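Local coordinates for protein putative branched-chain amino acid aminotransferase IlvE (Streptococcus mutans, PDB 4DQN) that probably transfers the amino group between leucine, isoleucine or valine and 2-oxoglutarate, as a pyridoxal-phosphate-dependent aminotransferase of class IV, at residues 131-136 and 147-151; 60-64 and 82-86. One frame throughout, in Å; residues are numbered along the deposited sequence.

Contact 1 of 2, residues 131-136 and 147-151; sequences PLLIGV and EYIFT
Tyr148 brings the CD2 and CE2 atoms of its ring obliquely over the backbone of Gly135, and the ring fills the hollow that this glycine makes between strands 131-136 and 147-151. CD2 of Tyr148 comes within 3.5 Å of CA of Gly135. Glycine suits the place because a CB there would point to the face that the ring already occupies. On the same face Phe150 lies with its ring edge toward CB of Leu133, while its CE1 meets CB of Pro131 at 3.8 Å.

The other face is a row of branched side chains. Ile134 and Ile149 run side by side, CG1 of Ile134 lying 3.8 Å from CB of Ile149. Val136 crosses Ile149 at about a right angle, its CG2 wedged toward the strand 147-151 backbone, 3.5 Å from O of Glu147. That methyl reaches inward because it stands between the backbone N and carbonyl carbon of Val136 (chi1 -63°, measured to CG1). CG2 of Thr151 rests 3.9 Å from CB of Leu132, and OG1 of Thr151 bonds to the carbonyl of Tyr25. Paired backbone bonds join Leu132 with Thr151 and Ile134 with Ile149, the regular ladder of an antiparallel beta hairpin.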
# COMPACT_ATOMS: atom_id res chain seq x y z
N PRO A 131 17.30 -1.01 -1.72
CA PRO A 131 16.84 -0.44 -2.99
C PRO A 131 15.37 -0.07 -2.86
O PRO A 131 14.60 -0.78 -2.21
CB PRO A 131 17.03 -1.60 -3.99
CG PRO A 131 18.00 -2.55 -3.31
CD PRO A 131 17.68 -2.43 -1.86
N LEU A 132 14.99 1.05 -3.46
CA LEU A 132 13.63 1.55 -3.39
C LEU A 132 13.26 2.06 -4.77
O LEU A 132 14.07 2.74 -5.42
CB LEU A 132 13.55 2.71 -2.40
CG LEU A 132 12.25 3.52 -2.29
CD1 LEU A 132 11.19 2.72 -1.56
CD2 LEU A 132 12.50 4.82 -1.57
N LEU A 133 12.05 1.73 -5.21
CA LEU A 133 11.57 2.12 -6.54
C LEU A 133 10.21 2.76 -6.34
O LEU A 133 9.26 2.10 -5.89
CB LEU A 133 11.43 0.87 -7.43
CG LEU A 133 10.84 1.03 -8.84
CD1 LEU A 133 11.72 1.98 -9.66
CD2 LEU A 133 10.72 -0.35 -9.52
N ILE A 134 10.10 4.05 -6.68
CA ILE A 134 8.89 4.80 -6.39
C ILE A 134 8.37 5.61 -7.57
O ILE A 134 9.15 6.18 -8.35
CB ILE A 134 9.09 5.77 -5.20
CG1 ILE A 134 10.37 6.59 -5.38
CG2 ILE A 134 9.12 5.02 -3.88
CD1 ILE A 134 10.50 7.72 -4.33
N GLY A 135 7.04 5.66 -7.70
CA GLY A 135 6.39 6.54 -8.66
C GLY A 135 6.34 7.96 -8.14
O GLY A 135 5.81 8.21 -7.05
N VAL A 136 6.89 8.90 -8.92
CA VAL A 136 6.91 10.31 -8.53
C VAL A 136 6.29 11.19 -9.61
O VAL A 136 5.52 10.69 -10.44
CB VAL A 136 8.34 10.78 -8.15
CG1 VAL A 136 8.81 10.00 -6.93
CG2 VAL A 136 9.34 10.59 -9.32
N GLU A 147 7.10 9.34 -14.18
CA GLU A 147 8.45 9.57 -13.63
C GLU A 147 8.70 8.64 -12.45
O GLU A 147 7.82 8.43 -11.63
CB GLU A 147 8.61 11.03 -13.18
CG GLU A 147 8.53 12.06 -14.31
CD GLU A 147 8.57 13.49 -13.80
OE1 GLU A 147 9.35 13.77 -12.87
OE2 GLU A 147 7.80 14.33 -14.32
N TYR A 148 9.91 8.08 -12.36
CA TYR A 148 10.22 7.18 -11.24
C TYR A 148 11.59 7.47 -10.68
O TYR A 148 12.48 7.98 -11.37
CB TYR A 148 10.15 5.72 -11.70
CG TYR A 148 8.75 5.33 -12.10
CD1 TYR A 148 8.27 5.62 -13.37
CD2 TYR A 148 7.89 4.70 -11.19
CE1 TYR A 148 6.97 5.29 -13.74
CE2 TYR A 148 6.59 4.36 -11.55
CZ TYR A 148 6.14 4.65 -12.83
OH TYR A 148 4.86 4.33 -13.20
N ILE A 149 11.77 7.14 -9.40
CA ILE A 149 13.10 7.15 -8.79
C ILE A 149 13.49 5.74 -8.41
O ILE A 149 12.68 5.01 -7.85
CB ILE A 149 13.13 8.04 -7.53
CG1 ILE A 149 13.00 9.51 -7.94
CG2 ILE A 149 14.45 7.86 -6.76
CD1 ILE A 149 12.94 10.48 -6.76
N PHE A 150 14.73 5.35 -8.74
CA PHE A 150 15.32 4.14 -8.18
C PHE A 150 16.53 4.57 -7.35
O PHE A 150 17.45 5.21 -7.86
CB PHE A 150 15.74 3.15 -9.28
CG PHE A 150 16.46 1.92 -8.75
CD1 PHE A 150 15.83 1.03 -7.88
CD2 PHE A 150 17.77 1.65 -9.14
CE1 PHE A 150 16.51 -0.11 -7.40
CE2 PHE A 150 18.46 0.51 -8.67
CZ PHE A 150 17.82 -0.37 -7.80
N THR A 151 16.50 4.24 -6.06
CA THR A 151 17.60 4.59 -5.18
C THR A 151 18.03 3.40 -4.33
O THR A 151 17.21 2.56 -3.97
CB THR A 151 17.24 5.82 -4.29
OG1 THR A 151 18.36 6.17 -3.47
CG2 THR A 151 16.01 5.54 -3.41
O HOH W 1 4.54 11.00 -12.82

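Contact 2 of 2, residues 60-64 and 82-86; sequences AFEGL and NAERL
A buried salt bridge between Glu62 and Arg85, with apolar packing beside it, fixes helix 79-92 against strand 59-68. Arg85 presents its guanidinium side-on, NE to OE2 of Glu62 at 2.7 Å and NH2 to OE1 of Glu62 at 2.8 Å. The carboxylate and guanidinium planes are only 27° apart, so two bonds in a nearly flat ring hold both groups against rotation. NE uses the syn lone pair of OE2. The Arg85 chain is extended to CD and then turns at chi3 (66°), which swings the guanidinium edge onto the acid.

OE1 carries a second strong donor: ND2 of Asn82 arrives from above the carboxylate plane, 2.8 Å away and almost straight at 176°. Asparagine fits because its amide adds a donor without another charge, and these bonds would be expected to favour an ionised Glu62 in this buried place. A water bridges O of Gly63 and NH2 of Arg85, the latter bond weak.

The aliphatic part of Glu62 is useful too, its CG packing 3.8 Å from CG of Leu86. Beyond it, CD2 of Leu86 reaches CB of Ala60 at 3.9 Å, where a small residue lets the helix come close. Leu86 and Asn82 also lean on Phe103 of helix 100-113, while strand 126-136 pairs with 60-64 through Leu133 and Pro131.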
# COMPACT_ATOMS: atom_id res chain seq x y z
N ALA A 60 7.97 0.14 -4.19
CA ALA A 60 8.48 -1.20 -3.98
C ALA A 60 9.88 -1.10 -3.42
O ALA A 60 10.58 -0.10 -3.63
CB ALA A 60 8.50 -1.97 -5.29
N PHE A 61 10.32 -2.14 -2.72
CA PHE A 61 11.67 -2.11 -2.21
C PHE A 61 12.29 -3.50 -2.22
O PHE A 61 11.61 -4.49 -2.46
CB PHE A 61 11.74 -1.46 -0.82
CG PHE A 61 11.14 -2.29 0.29
CD1 PHE A 61 11.92 -3.17 1.03
CD2 PHE A 61 9.80 -2.16 0.62
CE1 PHE A 61 11.37 -3.92 2.07
CE2 PHE A 61 9.24 -2.91 1.65
CZ PHE A 61 10.02 -3.79 2.37
N GLU A 62 13.60 -3.54 -2.01
CA GLU A 62 14.32 -4.78 -1.84
C GLU A 62 15.19 -4.68 -0.60
O GLU A 62 15.26 -3.63 0.06
CB GLU A 62 15.18 -5.08 -3.07
CG GLU A 62 14.42 -5.85 -4.12
CD GLU A 62 14.00 -7.23 -3.63
OE1 GLU A 62 14.73 -7.83 -2.80
OE2 GLU A 62 12.94 -7.73 -4.09
N GLY A 63 15.82 -5.80 -0.26
CA GLY A 63 16.71 -5.85 0.88
C GLY A 63 17.74 -6.92 0.60
O GLY A 63 17.38 -8.06 0.26
N LEU A 64 19.01 -6.56 0.72
CA LEU A 64 20.08 -7.53 0.49
C LEU A 64 21.30 -7.07 1.25
O LEU A 64 21.40 -5.90 1.64
CB LEU A 64 20.38 -7.69 -1.01
CG LEU A 64 20.92 -6.51 -1.84
CD1 LEU A 64 21.53 -7.00 -3.15
CD2 LEU A 64 19.84 -5.45 -2.12
N ASN A 82 17.33 -10.72 -6.11
CA ASN A 82 16.63 -9.49 -5.72
C ASN A 82 16.20 -8.63 -6.91
O ASN A 82 15.12 -8.04 -6.90
CB ASN A 82 17.51 -8.66 -4.78
CG ASN A 82 17.90 -9.42 -3.54
OD1 ASN A 82 18.93 -10.10 -3.51
ND2 ASN A 82 17.06 -9.33 -2.51
N ALA A 83 17.05 -8.55 -7.92
CA ALA A 83 16.74 -7.75 -9.10
C ALA A 83 15.54 -8.32 -9.84
O ALA A 83 14.69 -7.58 -10.33
CB ALA A 83 17.96 -7.68 -10.04
N GLU A 84 15.48 -9.65 -9.95
CA GLU A 84 14.41 -10.31 -10.68
C GLU A 84 13.11 -10.20 -9.91
O GLU A 84 12.04 -10.01 -10.50
CB GLU A 84 14.79 -11.77 -10.99
CG GLU A 84 15.98 -11.85 -11.96
CD GLU A 84 16.43 -13.28 -12.28
OE1 GLU A 84 15.89 -14.25 -11.68
OE2 GLU A 84 17.34 -13.42 -13.13
N ARG A 85 13.20 -10.28 -8.58
CA ARG A 85 12.01 -10.10 -7.76
C ARG A 85 11.47 -8.67 -7.85
O ARG A 85 10.25 -8.46 -7.92
CB ARG A 85 12.28 -10.50 -6.30
CG ARG A 85 11.02 -10.41 -5.43
CD ARG A 85 11.23 -10.99 -4.04
NE ARG A 85 12.19 -10.23 -3.24
CZ ARG A 85 12.55 -10.55 -1.99
NH1 ARG A 85 12.05 -11.63 -1.40
NH2 ARG A 85 13.43 -9.79 -1.33
N LEU A 86 12.37 -7.69 -7.87
CA LEU A 86 11.97 -6.29 -8.04
C LEU A 86 11.34 -6.06 -9.41
O LEU A 86 10.48 -5.20 -9.56
CB LEU A 86 13.17 -5.34 -7.87
CG LEU A 86 13.04 -3.99 -7.15
CD1 LEU A 86 14.02 -2.95 -7.68
CD2 LEU A 86 11.62 -3.44 -7.05
O HOH W 2 15.02 -8.94 1.07

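In the fold
The two contacts, with centres about 12 Å apart, meet on neighbouring strands of one antiparallel sheet, 59-68 beside 126-136. N of Leu133 lies 2.8 Å from O of Ala60, and O of Pro131 lies 2.9 Å from N of Glu62, both probable hydrogen bonds. Strand 126-136 therefore has the hairpin partner of contact 1 along one edge and the strand of contact 2 along the other. Contact 2 is nearer the predicted cofactor lysine: the side chain of Lys188, which carries no cofactor here, is about 4 Å from that of Arg85 and about 8 Å from that of Pro131. Contact 1 extends toward the second subunit, whose Leu54 and His55 pack on Ile134 and Leu132.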